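Local coordinates for protein BpsB (PgaB), Poly-beta-1,6-N-acetyl-D-glucosamine N-deacetylase (Bordetella bronchiseptica RB50, PDB 5BU6) that removes acetyl groups from N-acetylglucosamine units of the biofilm polysaccharide poly-beta-1,6-N-acetyl-D-glucosamine, probably with the aid of a bound metal, as a family 4 carbohydrate esterase, at residues V15-D20 / R260-Y265; D45-I50 / A98-P103; I240-Q245 / T256-S261. The protein carries 5 engineered substitutions. All blocks are in the same frame, centred on the assembly; numbering follows the deposited sequence.

Contact 1. Residues V15-D20 / R260-Y265. Engineered in segment 15-20: S17 (natural residue Cys).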
loop_
_atom_site.group_PDB
_atom_site.type_symbol
_atom_site.label_atom_id
_atom_site.label_comp_id
_atom_site.label_asym_id
_atom_site.label_seq_id
_atom_site.Cartn_x
_atom_site.Cartn_y
_atom_site.Cartn_z
ATOM N N VAL A 15 -7.362 -2.213 -9.986
ATOM C CA VAL A 15 -6.097 -2.146 -9.241
ATOM C C VAL A 15 -5.817 -3.546 -8.697
ATOM O O VAL A 15 -6.716 -4.215 -8.175
ATOM C CB VAL A 15 -6.128 -1.135 -8.086
ATOM C CG1 VAL A 15 -4.788 -1.097 -7.348
ATOM C CG2 VAL A 15 -6.468 0.266 -8.597
ATOM N N LEU A 16 -4.572 -3.981 -8.834
ATOM C CA LEU A 16 -4.180 -5.319 -8.452
ATOM C C LEU A 16 -3.042 -5.207 -7.459
ATOM O O LEU A 16 -1.960 -4.743 -7.797
ATOM C CB LEU A 16 -3.783 -6.118 -9.704
ATOM C CG LEU A 16 -3.623 -7.631 -9.657
ATOM C CD1 LEU A 16 -4.938 -8.313 -9.280
ATOM C CD2 LEU A 16 -3.088 -8.137 -10.993
ATOM N N SER A 17 -3.297 -5.598 -6.219
ATOM C CA SER A 17 -2.290 -5.511 -5.175
ATOM C C SER A 17 -1.602 -6.882 -5.043
ATOM O O SER A 17 -2.265 -7.893 -4.872
ATOM C CB SER A 17 -2.946 -5.068 -3.871
ATOM O OG SER A 17 -2.026 -4.999 -2.797
ATOM N N MET A 18 -0.282 -6.913 -5.176
ATOM C CA MET A 18 0.450 -8.170 -5.273
ATOM C C MET A 18 1.209 -8.453 -3.986
ATOM O O MET A 18 1.927 -7.601 -3.487
ATOM C CB MET A 18 1.436 -8.139 -6.435
ATOM C CG MET A 18 1.113 -9.076 -7.553
ATOM S SD MET A 18 -0.178 -8.387 -8.584
ATOM C CE MET A 18 0.569 -6.836 -9.065
ATOM N N HIS A 19 1.068 -9.669 -3.480
ATOM C CA HIS A 19 1.672 -10.041 -2.201
ATOM C C HIS A 19 2.514 -11.301 -2.410
ATOM O O HIS A 19 2.028 -12.289 -2.957
ATOM C CB HIS A 19 0.559 -10.255 -1.160
ATOM C CG HIS A 19 1.042 -10.633 0.207
ATOM N ND1 HIS A 19 1.572 -9.718 1.093
ATOM C CD2 HIS A 19 1.042 -11.825 0.853
ATOM C CE1 HIS A 19 1.892 -10.332 2.219
ATOM N NE2 HIS A 19 1.582 -11.611 2.099
ATOM N N ASP A 20 3.778 -11.251 -2.021
ATOM C CA ASP A 20 4.652 -12.419 -2.108
ATOM C C ASP A 20 4.277 -13.375 -0.981
ATOM O O ASP A 20 4.319 -13.009 0.191
ATOM C CB ASP A 20 6.123 -11.994 -2.013
ATOM C CG ASP A 20 7.098 -13.132 -2.295
ATOM O OD1 ASP A 20 6.781 -14.317 -2.041
ATOM O OD2 ASP A 20 8.218 -12.822 -2.757
ATOM N N ARG A 260 -9.310 -2.212 -4.773
ATOM C CA ARG A 260 -8.338 -3.116 -5.367
ATOM C C ARG A 260 -8.572 -4.560 -4.987
ATOM O O ARG A 260 -9.251 -4.858 -3.998
ATOM C CB ARG A 260 -6.922 -2.713 -4.982
ATOM C CG ARG A 260 -6.571 -2.943 -3.570
ATOM C CD ARG A 260 -5.539 -1.868 -3.103
ATOM N NE ARG A 260 -5.258 -2.088 -1.692
ATOM C CZ ARG A 260 -4.073 -2.434 -1.205
ATOM N NH1 ARG A 260 -3.025 -2.541 -2.008
ATOM N NH2 ARG A 260 -3.934 -2.638 0.096
ATOM N N SER A 261 -8.016 -5.440 -5.804
ATOM C CA SER A 261 -8.091 -6.877 -5.580
ATOM C C SER A 261 -6.726 -7.313 -5.111
ATOM O O SER A 261 -5.727 -6.709 -5.474
ATOM C CB SER A 261 -8.499 -7.616 -6.848
ATOM O OG SER A 261 -9.836 -7.296 -7.188
ATOM N N LEU A 262 -6.689 -8.351 -4.295
ATOM C CA LEU A 262 -5.448 -8.802 -3.709
ATOM C C LEU A 262 -5.085 -10.126 -4.354
ATOM O O LEU A 262 -5.930 -11.006 -4.465
ATOM C CB LEU A 262 -5.610 -8.936 -2.195
ATOM C CG LEU A 262 -4.397 -9.281 -1.337
ATOM C CD1 LEU A 262 -3.305 -8.248 -1.513
ATOM C CD2 LEU A 262 -4.822 -9.378 0.118
ATOM N N VAL A 263 -3.853 -10.276 -4.822
ATOM C CA VAL A 263 -3.451 -11.586 -5.335
ATOM C C VAL A 263 -2.056 -11.984 -4.827
ATOM O O VAL A 263 -1.173 -11.155 -4.703
ATOM C CB VAL A 263 -3.493 -11.620 -6.880
ATOM C CG1 VAL A 263 -2.408 -10.762 -7.469
ATOM C CG2 VAL A 263 -3.374 -13.043 -7.386
ATOM N N ASP A 264 -1.873 -13.261 -4.512
ATOM C CA ASP A 264 -0.586 -13.749 -4.025
ATOM C C ASP A 264 0.263 -14.294 -5.165
ATOM O O ASP A 264 -0.267 -14.863 -6.114
ATOM C CB ASP A 264 -0.789 -14.844 -2.972
ATOM C CG ASP A 264 -1.385 -14.313 -1.683
ATOM O OD1 ASP A 264 -1.119 -13.143 -1.331
ATOM O OD2 ASP A 264 -2.121 -15.071 -1.018
ATOM N N TYR A 265 1.578 -14.123 -5.077
ATOM C CA TYR A 265 2.472 -14.739 -6.053
ATOM C C TYR A 265 3.690 -15.400 -5.399
ATOM O O TYR A 265 3.985 -15.171 -4.228
ATOM C CB TYR A 265 2.941 -13.706 -7.075
ATOM C CG TYR A 265 3.832 -12.632 -6.492
ATOM C CD1 TYR A 265 5.218 -12.781 -6.462
ATOM C CD2 TYR A 265 3.290 -11.479 -5.943
ATOM C CE1 TYR A 265 6.029 -11.794 -5.910
ATOM C CE2 TYR A 265 4.089 -10.491 -5.404
ATOM C CZ TYR A 265 5.456 -10.655 -5.383
ATOM O OH TYR A 265 6.228 -9.653 -4.841
#
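Two neighbouring parallel strands of the central sheet of this family 4 esterase domain, 15-20 and 261-265, meet in unbroken register from L16 with S261 to D20 with Y265. The odd-numbered residues of 15-20 carry the ladder: each gives its C=O, and S17 and H19 also their N-H. The bond from S17 N to S261 O is 2.8 Å long and almost straight at 174°.

L16, M18, V263 and Y265 make the middle of one face apolar, with S261 and D20 at its ends. M18 and V263 lie side by side, M18 SD 3.4 Å from V263 CG1, while M18 CG meets Y265 CD2 at 3.6 Å. The Y265 ring, with CG in the crowded position (chi1 67°), folds over the first strand, and D20 CA sits 3.9 Å from its centroid in a CH-pi contact. L46 of helix 43-52 packs onto M18, V263 and Y265.

The other face is largely polar, with L262 among the polar groups. Engineered S17 holds OG 2.8 Å from R260 NH1, at too poor an angle to bond; R260 NE bonds T243 O. H19 CD2 lies 3.3 Å from D264 OD1, at the ring edge. A bound nickel ion lies about 6 Å from the H19 side chain: this strand pair is mostly apolar toward the helices and mostly polar on the other side, consistent with a nearby active site.

Contact 2. Residues D45-I50 / A98-P103. Engineered in segment 98-103: A98 (natural residue Lys), A99 (natural residue Lys).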
loop_
_atom_site.group_PDB
_atom_site.type_symbol
_atom_site.label_atom_id
_atom_site.label_comp_id
_atom_site.label_asym_id
_atom_site.label_seq_id
_atom_site.Cartn_x
_atom_site.Cartn_y
_atom_site.Cartn_z
ATOM N N ASP A 45 4.592 -15.468 -14.556
ATOM C CA ASP A 45 3.341 -15.958 -15.115
ATOM C C ASP A 45 2.227 -14.913 -14.961
ATOM O O ASP A 45 1.412 -14.737 -15.867
ATOM C CB ASP A 45 2.944 -17.278 -14.451
ATOM C CG ASP A 45 1.890 -18.031 -15.228
ATOM O OD1 ASP A 45 1.931 -18.010 -16.477
ATOM O OD2 ASP A 45 1.017 -18.652 -14.583
ATOM N N LEU A 46 2.200 -14.209 -13.834
ATOM C CA LEU A 46 1.228 -13.130 -13.654
ATOM C C LEU A 46 1.418 -12.030 -14.691
ATOM O O LEU A 46 0.444 -11.525 -15.244
ATOM C CB LEU A 46 1.309 -12.516 -12.263
ATOM C CG LEU A 46 0.672 -13.278 -11.105
ATOM C CD1 LEU A 46 0.409 -12.307 -9.970
ATOM C CD2 LEU A 46 -0.606 -13.995 -11.524
ATOM N N PHE A 47 2.668 -11.663 -14.956
ATOM C CA PHE A 47 2.939 -10.604 -15.924
ATOM C C PHE A 47 2.572 -11.052 -17.330
ATOM O O PHE A 47 2.157 -10.244 -18.155
ATOM C CB PHE A 47 4.400 -10.172 -15.867
ATOM C CG PHE A 47 4.684 -9.153 -14.795
ATOM C CD1 PHE A 47 3.906 -9.095 -13.653
ATOM C CD2 PHE A 47 5.716 -8.249 -14.938
ATOM C CE1 PHE A 47 4.162 -8.155 -12.660
ATOM C CE2 PHE A 47 5.978 -7.309 -13.956
ATOM C CZ PHE A 47 5.203 -7.261 -12.816
ATOM N N GLU A 48 2.721 -12.344 -17.591
ATOM C CA GLU A 48 2.316 -12.914 -18.876
ATOM C C GLU A 48 0.796 -12.998 -19.025
ATOM O O GLU A 48 0.267 -12.793 -20.120
ATOM C CB GLU A 48 2.936 -14.304 -19.067
ATOM C CG GLU A 48 4.436 -14.300 -19.325
ATOM C CD GLU A 48 4.814 -13.763 -20.700
ATOM O OE1 GLU A 48 6.028 -13.623 -20.964
ATOM O OE2 GLU A 48 3.909 -13.489 -21.518
ATOM N N TRP A 49 0.091 -13.309 -17.941
ATOM C CA TRP A 49 -1.380 -13.308 -17.957
ATOM C C TRP A 49 -1.899 -11.908 -18.278
ATOM O O TRP A 49 -2.780 -11.738 -19.124
ATOM C CB TRP A 49 -1.942 -13.775 -16.607
ATOM C CG TRP A 49 -3.451 -13.627 -16.425
ATOM C CD1 TRP A 49 -4.426 -14.389 -17.007
ATOM C CD2 TRP A 49 -4.138 -12.689 -15.573
ATOM N NE1 TRP A 49 -5.671 -13.975 -16.586
ATOM C CE2 TRP A 49 -5.522 -12.936 -15.706
ATOM C CE3 TRP A 49 -3.716 -11.664 -14.718
ATOM C CZ2 TRP A 49 -6.485 -12.196 -15.019
ATOM C CZ3 TRP A 49 -4.675 -10.929 -14.035
ATOM C CH2 TRP A 49 -6.044 -11.200 -14.195
ATOM N N ILE A 50 -1.328 -10.921 -17.600
ATOM C CA ILE A 50 -1.714 -9.523 -17.794
ATOM C C ILE A 50 -1.609 -9.177 -19.275
ATOM O O ILE A 50 -2.560 -8.692 -19.872
ATOM C CB ILE A 50 -0.840 -8.580 -16.958
ATOM C CG1 ILE A 50 -1.162 -8.756 -15.468
ATOM C CG2 ILE A 50 -1.035 -7.121 -17.384
ATOM C CD1 ILE A 50 -0.284 -7.976 -14.555
ATOM N N ALA A 98 10.657 -3.437 -15.523
ATOM C CA ALA A 98 11.472 -2.875 -16.598
ATOM C C ALA A 98 11.350 -3.680 -17.886
ATOM O O ALA A 98 11.192 -3.115 -18.968
ATOM C CB ALA A 98 12.925 -2.789 -16.165
ATOM N N ALA A 99 11.426 -5.003 -17.771
ATOM C CA ALA A 99 11.394 -5.876 -18.932
ATOM C C ALA A 99 10.058 -5.815 -19.676
ATOM O O ALA A 99 10.030 -5.888 -20.895
ATOM C CB ALA A 99 11.698 -7.310 -18.517
ATOM N N PHE A 100 8.958 -5.683 -18.941
ATOM C CA PHE A 100 7.634 -5.586 -19.561
ATOM C C PHE A 100 7.234 -4.136 -19.833
ATOM O O PHE A 100 6.220 -3.882 -20.479
ATOM C CB PHE A 100 6.579 -6.243 -18.663
ATOM C CG PHE A 100 6.545 -7.747 -18.758
ATOM C CD1 PHE A 100 7.472 -8.521 -18.075
ATOM C CD2 PHE A 100 5.569 -8.385 -19.516
ATOM C CE1 PHE A 100 7.443 -9.919 -18.172
ATOM C CE2 PHE A 100 5.531 -9.776 -19.607
ATOM C CZ PHE A 100 6.469 -10.539 -18.929
ATOM N N ASN A 101 8.037 -3.202 -19.319
ATOM C CA ASN A 101 7.749 -1.771 -19.335
ATOM C C ASN A 101 6.416 -1.426 -18.682
ATOM O O ASN A 101 5.658 -0.613 -19.192
ATOM C CB ASN A 101 7.779 -1.216 -20.763
ATOM C CG ASN A 101 7.937 0.293 -20.784
ATOM O OD1 ASN A 101 8.721 0.852 -20.015
ATOM N ND2 ASN A 101 7.172 0.961 -21.636
ATOM N N TYR A 102 6.135 -2.053 -17.545
ATOM C CA TYR A 102 4.937 -1.760 -16.770
ATOM C C TYR A 102 5.241 -0.814 -15.607
ATOM O O TYR A 102 6.178 -1.067 -14.850
ATOM C CB TYR A 102 4.354 -3.027 -16.180
ATOM C CG TYR A 102 3.805 -4.049 -17.138
ATOM C CD1 TYR A 102 3.426 -3.714 -18.437
ATOM C CD2 TYR A 102 3.603 -5.351 -16.707
ATOM C CE1 TYR A 102 2.884 -4.673 -19.280
ATOM C CE2 TYR A 102 3.075 -6.306 -17.543
ATOM C CZ TYR A 102 2.716 -5.968 -18.815
ATOM O OH TYR A 102 2.178 -6.960 -19.602
ATOM N N PRO A 103 4.430 0.242 -15.432
ATOM C CA PRO A 103 4.549 1.025 -14.196
ATOM C C PRO A 103 3.969 0.289 -12.989
ATOM O O PRO A 103 3.208 -0.659 -13.152
ATOM C CB PRO A 103 3.737 2.296 -14.490
ATOM C CG PRO A 103 2.771 1.890 -15.552
ATOM C CD PRO A 103 3.442 0.820 -16.371
#
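F47 projects from helix 43-52 toward F100, at its ring edge, and Y102, over one ring face. The F47 ring stands perpendicular to that of F100, with planes at 90° and centroids 5.4 Å apart, and turns its edge to the F100 face: a T-shaped pair. F47 CD2 leads, coming within 3.6 Å of F100 CD1. The same F100 face also receives F47 CB, 3.8 Å from the ring centroid in a CH-pi contact.

Y102 slides past F47 in the opposite direction, with Y102 CD2 above the F47 ring and the two planes inclined at 55°. I50, one turn after F47, places CG2 3.9 Å from Y102 OH; its branched, apolar side chain suits this buried flank. At the outer side E48 bends at chi2 to bring OE1 3.7 Å from F100 CZ, near the ring plane, where the rim hydrogens carry slight positive charge.

N101 separates the two aromatic residues. With its positive phi it is the C-prime residue of a Schellman motif, which ends helix 88-100 and turns the chain so that F100 and Y102 both face F47. The whole is an aromatic cluster packing one helix against the C-terminal end of another.

Contact 3. Residues I240-Q245 / T256-S261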
loop_
_atom_site.group_PDB
_atom_site.type_symbol
_atom_site.label_atom_id
_atom_site.label_comp_id
_atom_site.label_asym_id
_atom_site.label_seq_id
_atom_site.Cartn_x
_atom_site.Cartn_y
_atom_site.Cartn_z
ATOM N N ILE A 240 -5.098 10.738 -2.332
ATOM C CA ILE A 240 -5.318 9.492 -3.052
ATOM C C ILE A 240 -5.184 8.370 -2.045
ATOM O O ILE A 240 -4.170 8.279 -1.365
ATOM C CB ILE A 240 -4.307 9.300 -4.209
ATOM C CG1 ILE A 240 -4.520 10.379 -5.286
ATOM C CG2 ILE A 240 -4.420 7.880 -4.793
ATOM C CD1 ILE A 240 -3.509 10.297 -6.398
ATOM N N GLY A 241 -6.217 7.550 -1.902
ATOM C CA GLY A 241 -6.160 6.488 -0.907
ATOM C C GLY A 241 -6.579 5.162 -1.505
ATOM O O GLY A 241 -7.501 5.090 -2.310
ATOM N N LEU A 242 -5.891 4.106 -1.106
ATOM C CA LEU A 242 -6.185 2.780 -1.621
ATOM C C LEU A 242 -6.671 1.851 -0.523
ATOM O O LEU A 242 -5.993 1.671 0.496
ATOM C CB LEU A 242 -4.952 2.188 -2.289
ATOM C CG LEU A 242 -4.649 2.786 -3.680
ATOM C CD1 LEU A 242 -3.982 4.161 -3.601
ATOM C CD2 LEU A 242 -3.789 1.823 -4.484
ATOM N N THR A 243 -7.833 1.249 -0.773
ATOM C CA THR A 243 -8.565 0.444 0.192
ATOM C C THR A 243 -8.439 -1.034 -0.187
ATOM O O THR A 243 -7.739 -1.369 -1.127
ATOM C CB THR A 243 -10.030 0.834 0.232
ATOM O OG1 THR A 243 -10.695 0.295 -0.922
ATOM C CG2 THR A 243 -10.164 2.336 0.204
ATOM N N LEU A 244 -9.118 -1.908 0.537
ATOM C CA LEU A 244 -9.194 -3.324 0.151
ATOM C C LEU A 244 -10.603 -3.726 -0.284
ATOM O O LEU A 244 -10.922 -4.911 -0.387
ATOM C CB LEU A 244 -8.730 -4.239 1.298
ATOM C CG LEU A 244 -7.217 -4.419 1.443
ATOM C CD1 LEU A 244 -6.911 -5.308 2.629
ATOM C CD2 LEU A 244 -6.641 -5.011 0.170
ATOM N N GLN A 245 -11.449 -2.735 -0.525
ATOM C CA GLN A 245 -12.749 -2.991 -1.137
ATOM C C GLN A 245 -12.477 -3.383 -2.584
ATOM O O GLN A 245 -11.719 -2.707 -3.259
ATOM C CB GLN A 245 -13.637 -1.749 -1.048
ATOM C CG GLN A 245 -15.064 -1.917 -1.532
ATOM C CD GLN A 245 -15.787 -0.585 -1.653
ATOM O OE1 GLN A 245 -15.277 0.452 -1.222
ATOM N NE2 GLN A 245 -16.978 -0.605 -2.251
ATOM N N THR A 256 -9.988 8.952 -3.218
ATOM C CA THR A 256 -9.684 8.688 -1.813
ATOM C C THR A 256 -10.127 7.289 -1.398
ATOM O O THR A 256 -9.749 6.807 -0.332
ATOM C CB THR A 256 -10.387 9.687 -0.891
ATOM O OG1 THR A 256 -11.793 9.633 -1.161
ATOM C CG2 THR A 256 -9.870 11.112 -1.127
ATOM N N GLN A 257 -10.948 6.653 -2.233
ATOM C CA GLN A 257 -11.549 5.360 -1.903
ATOM C C GLN A 257 -11.294 4.307 -2.976
ATOM O O GLN A 257 -12.175 3.488 -3.276
ATOM C CB GLN A 257 -13.066 5.504 -1.710
ATOM C CG GLN A 257 -13.498 6.617 -0.785
ATOM C CD GLN A 257 -13.131 6.340 0.648
ATOM O OE1 GLN A 257 -13.140 5.187 1.094
ATOM N NE2 GLN A 257 -12.780 7.394 1.382
ATOM N N ILE A 258 -10.091 4.302 -3.529
ATOM C CA ILE A 258 -9.754 3.398 -4.628
ATOM C C ILE A 258 -9.873 1.912 -4.224
ATOM O O ILE A 258 -9.380 1.492 -3.173
ATOM C CB ILE A 258 -8.339 3.709 -5.145
ATOM C CG1 ILE A 258 -8.314 5.096 -5.819
ATOM C CG2 ILE A 258 -7.861 2.669 -6.145
ATOM C CD1 ILE A 258 -6.915 5.481 -6.294
ATOM N N ARG A 259 -10.559 1.151 -5.070
ATOM C CA ARG A 259 -10.797 -0.273 -4.882
ATOM C C ARG A 259 -9.655 -1.117 -5.440
ATOM O O ARG A 259 -9.107 -0.794 -6.484
ATOM C CB ARG A 259 -12.109 -0.672 -5.574
ATOM C CG ARG A 259 -13.291 0.060 -4.998
ATOM C CD ARG A 259 -14.487 0.034 -5.919
ATOM N NE ARG A 259 -15.639 0.631 -5.262
ATOM C CZ ARG A 259 -16.803 0.857 -5.858
ATOM N NH1 ARG A 259 -16.965 0.554 -7.138
ATOM N NH2 ARG A 259 -17.795 1.400 -5.170
ATOM N N ARG A 260 -9.310 -2.212 -4.773
ATOM C CA ARG A 260 -8.338 -3.116 -5.367
ATOM C C ARG A 260 -8.572 -4.560 -4.987
ATOM O O ARG A 260 -9.251 -4.858 -3.998
ATOM C CB ARG A 260 -6.922 -2.713 -4.982
ATOM C CG ARG A 260 -6.571 -2.943 -3.570
ATOM C CD ARG A 260 -5.539 -1.868 -3.103
ATOM N NE ARG A 260 -5.258 -2.088 -1.692
ATOM C CZ ARG A 260 -4.073 -2.434 -1.205
ATOM N NH1 ARG A 260 -3.025 -2.541 -2.008
ATOM N NH2 ARG A 260 -3.934 -2.638 0.096
ATOM N N SER A 261 -8.016 -5.440 -5.804
ATOM C CA SER A 261 -8.091 -6.877 -5.580
ATOM C C SER A 261 -6.726 -7.313 -5.111
ATOM O O SER A 261 -5.727 -6.709 -5.474
ATOM C CB SER A 261 -8.499 -7.616 -6.848
ATOM O OG SER A 261 -9.836 -7.296 -7.188
HETATM O O HOH W 1 -5.707 -0.631 1.662
HETATM O O HOH W 2 -10.063 -6.701 -2.106
HETATM O O HOH W 3 -14.826 2.752 -2.932
#
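G241 O, I258 O and Q245 O take the main backbone bonds between strand 240-242 and the loop 256-260 beside it, with a single beta bridge at L242 and I258. G241 suits its place because a beta carbon there would run into T256 O; the bare backbone lets the loop come close. I258 N donates to G241 O, nearly along the C=O axis, and T243 N returns a bond of 2.9 Å to I258 O. That carbonyl is gripped twice, since T243 OG1 also donates to it from above the carbonyl plane. The hydroxyl can do so because chi1 of 76° puts it between N and C; it accepts in turn from Q245 N, 3.1 Å away, forming an ST turn. Threonine thus satisfies one backbone group on each segment.

Further on, R260 N donates to Q245 O. The R260 side chain leaves with CG in the crowded position between N and C (chi1 70°), and NE donates to T243 O at 2.6 Å, a short bond with the acceptor in the guanidinium plane but bent at 136°. R260 NH2 lies 3.6 Å from L244 CD2, and a water that donates to L242 O at 2.6 Å accepts only weakly from R260 NH2.

Two more waters bridge the segments: one donates to L244 O and R260 O, another donates to Q245 OE1 and Q257 O while accepting from R259 NE. R259 NH1 bonds P248 O, and the Q257 amide bonds D230 and H225.

Beneath this network I258 is apolar, its CD1 3.8 Å from I240 CG2 and its flank beside L242. Strand 217-219 pairs with strand 240-242, helix 60-67 packs on I240, and V15 of strand 14-20 touches I258 and R260, where the loop leads into strand 261-266.

Overall arrangement
Contacts 1 and 3 share R260 and S261: the chain passes from the loop 256-260 into strand 261-266, and V15 packs against I258 and L242 of contact 3. Both lie within about 10 Å of the chain centre, yet contact 1 is a regular parallel ladder, whereas contact 3 joins strand to loop through irregular backbone, side-chain and water bonds. Contact 2, about 19 Å from that centre, is a peripheral helix packing without hydrogen bonds between its segments, built on aromatic rings. It is nested within the loop closed by contact 1 and meets it through L46, which packs its CD1 on M18, V263 and Y265. Contacts 2 and 3 do not touch.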